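Local coordinates for exopolygalacturonase (Yersinia enterocolitica, PDB 2UVF), which probably hydrolyses pectin-derived polygalacturonate from the chain end as a family 28 exopolygalacturonase of the periplasm, and binds digalacturonic acid, at residues T461-R466 and L490-M495. Residues are numbered along the deposited sequence; the frame is centred on the assembly and turned at random. Where two conformers were deposited one is given.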
# COMPACT_ATOMS: atom_id res chain seq x y z
N THR A 461 -5.36 -3.86 -12.65
CA THR A 461 -5.92 -3.66 -11.30
C THR A 461 -7.45 -3.58 -11.44
O THR A 461 -7.93 -3.24 -12.51
CB THR A 461 -5.37 -2.34 -10.68
OG1 THR A 461 -4.07 -2.08 -11.23
CG2 THR A 461 -5.29 -2.43 -9.15
N ASP A 462 -8.20 -3.88 -10.38
CA ASP A 462 -9.66 -3.83 -10.47
C ASP A 462 -10.17 -2.38 -10.57
O ASP A 462 -11.04 -2.06 -11.38
CB ASP A 462 -10.33 -4.54 -9.27
CG ASP A 462 -10.26 -6.05 -9.36
OD1 ASP A 462 -9.67 -6.56 -10.32
OD2 ASP A 462 -10.80 -6.73 -8.46
N ILE A 463 -9.61 -1.51 -9.72
CA ILE A 463 -10.12 -0.18 -9.51
C ILE A 463 -8.92 0.72 -9.26
O ILE A 463 -7.96 0.29 -8.64
CB ILE A 463 -11.19 -0.15 -8.32
CG1 ILE A 463 -12.41 -1.02 -8.67
CG2 ILE A 463 -11.65 1.27 -8.00
CD1 ILE A 463 -13.35 -1.37 -7.51
N GLY A 464 -8.97 1.96 -9.74
CA GLY A 464 -7.94 2.96 -9.38
C GLY A 464 -8.13 3.50 -7.96
O GLY A 464 -7.30 3.31 -7.09
N LEU A 465 -9.23 4.20 -7.75
CA LEU A 465 -9.51 4.81 -6.47
C LEU A 465 -10.81 4.24 -5.96
O LEU A 465 -11.85 4.35 -6.63
CB LEU A 465 -9.55 6.34 -6.59
CG LEU A 465 -9.91 7.15 -5.35
CD1 LEU A 465 -8.99 6.84 -4.18
CD2 LEU A 465 -9.87 8.65 -5.68
N ARG A 466 -10.76 3.58 -4.80
CA ARG A 466 -11.93 2.93 -4.21
C ARG A 466 -12.18 3.47 -2.80
O ARG A 466 -11.34 3.33 -1.92
CB ARG A 466 -11.75 1.39 -4.20
CG ARG A 466 -12.82 0.57 -3.42
CD ARG A 466 -14.24 0.68 -4.01
NE ARG A 466 -15.00 -0.57 -3.85
CZ ARG A 466 -16.32 -0.65 -3.65
NH1 ARG A 466 -17.05 0.45 -3.55
NH2 ARG A 466 -16.90 -1.84 -3.53
N LEU A 490 -8.12 -1.79 -16.62
CA LEU A 490 -8.73 -1.95 -15.32
C LEU A 490 -9.81 -3.01 -15.42
O LEU A 490 -10.47 -3.10 -16.44
CB LEU A 490 -9.32 -0.62 -14.83
CG LEU A 490 -8.34 0.49 -14.44
CD1 LEU A 490 -9.13 1.65 -13.91
CD2 LEU A 490 -7.32 -0.01 -13.42
N ALA A 491 -9.94 -3.85 -14.40
CA ALA A 491 -10.87 -4.98 -14.49
C ALA A 491 -12.30 -4.61 -14.11
O ALA A 491 -13.24 -5.29 -14.52
CB ALA A 491 -10.38 -6.19 -13.67
N LYS A 492 -12.48 -3.53 -13.34
CA LYS A 492 -13.84 -3.14 -12.95
C LYS A 492 -14.17 -1.68 -13.24
O LYS A 492 -14.95 -1.38 -14.15
CB LYS A 492 -14.12 -3.43 -11.47
CG LYS A 492 -14.03 -4.87 -11.02
CD LYS A 492 -14.56 -4.95 -9.56
CE LYS A 492 -14.38 -6.33 -8.93
NZ LYS A 492 -14.59 -7.49 -9.86
N GLN A 493 -13.61 -0.78 -12.44
CA GLN A 493 -14.00 0.62 -12.47
C GLN A 493 -12.83 1.55 -12.26
O GLN A 493 -11.82 1.15 -11.70
CB GLN A 493 -15.01 0.86 -11.37
CG GLN A 493 -16.20 -0.09 -11.44
CD GLN A 493 -17.07 0.05 -10.24
OE1 GLN A 493 -16.79 -0.51 -9.18
NE2 GLN A 493 -18.12 0.82 -10.38
N VAL A 494 -12.98 2.80 -12.70
CA VAL A 494 -11.98 3.84 -12.52
C VAL A 494 -11.99 4.40 -11.09
O VAL A 494 -10.95 4.45 -10.42
CB VAL A 494 -12.19 4.99 -13.55
CG1 VAL A 494 -11.23 6.12 -13.31
CG2 VAL A 494 -12.09 4.48 -15.00
N MET A 495 -13.15 4.85 -10.65
CA MET A 495 -13.32 5.36 -9.30
C MET A 495 -14.67 4.92 -8.74
O MET A 495 -15.67 4.92 -9.45
CB MET A 495 -13.18 6.89 -9.25
CG MET A 495 -13.33 7.49 -7.86
SD MET A 495 -12.96 9.25 -7.77
CE MET A 495 -14.42 9.97 -8.53
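This is a coil-to-coil contact in the parallel beta-helix of a family 28 glycoside hydrolase. Equivalent corners of two successive turns, 461-466 and 490-495, stack in parallel register. Backbone hydrogen bonds tie the two coils together. Ala491 N gives a bond of 2.8 Å to an in-plane lone pair of Thr461 O. Asp462 O is gripped twice, by Lys492 N at 2.8 Å and by Gln493 N at 3.1 Å. At the corner Leu465 N meets Val494 O almost straight on, with an N-H...O angle of 167°. Gly464 N adds a weak bond to the same oxygen. The CA-H of Ile463 points at Gln493 O, 3.1 Å from CA to O.

Side chains pair across the two coils. Asp462 and Lys492 run side by side. The lysine chain bends at its last torsion, and its NZ stays 4.1 Å from Asp462 OD2, beyond a salt bridge. The opposite charges may still attract. Ile463 lies alongside Gln493, before the corner, and both leave the backbone roughly square to Leu465 and Met495. The amide of Gln493 is fixed by its NE2, which bonds to Glu540 OE1 and Pro537 O on the following coil. Leu490 CD2 packs against the backbone at Thr461, 3.4 Å from Thr461 O. The 461-466 coil is bonded on its other side to the preceding one, at Gly434, Ala437 and Ile438.

Leu465 and Met495 point into the buried interior, where Phe522 and Leu524 of strand 518-532 meet them. Both have CG anti to the backbone N (chi1 177° and -179°), so the two chains start out side by side. Met495 then bends at its third torsion and its end leads away, with Leu465 CD2 3.8 Å from Met495 SD.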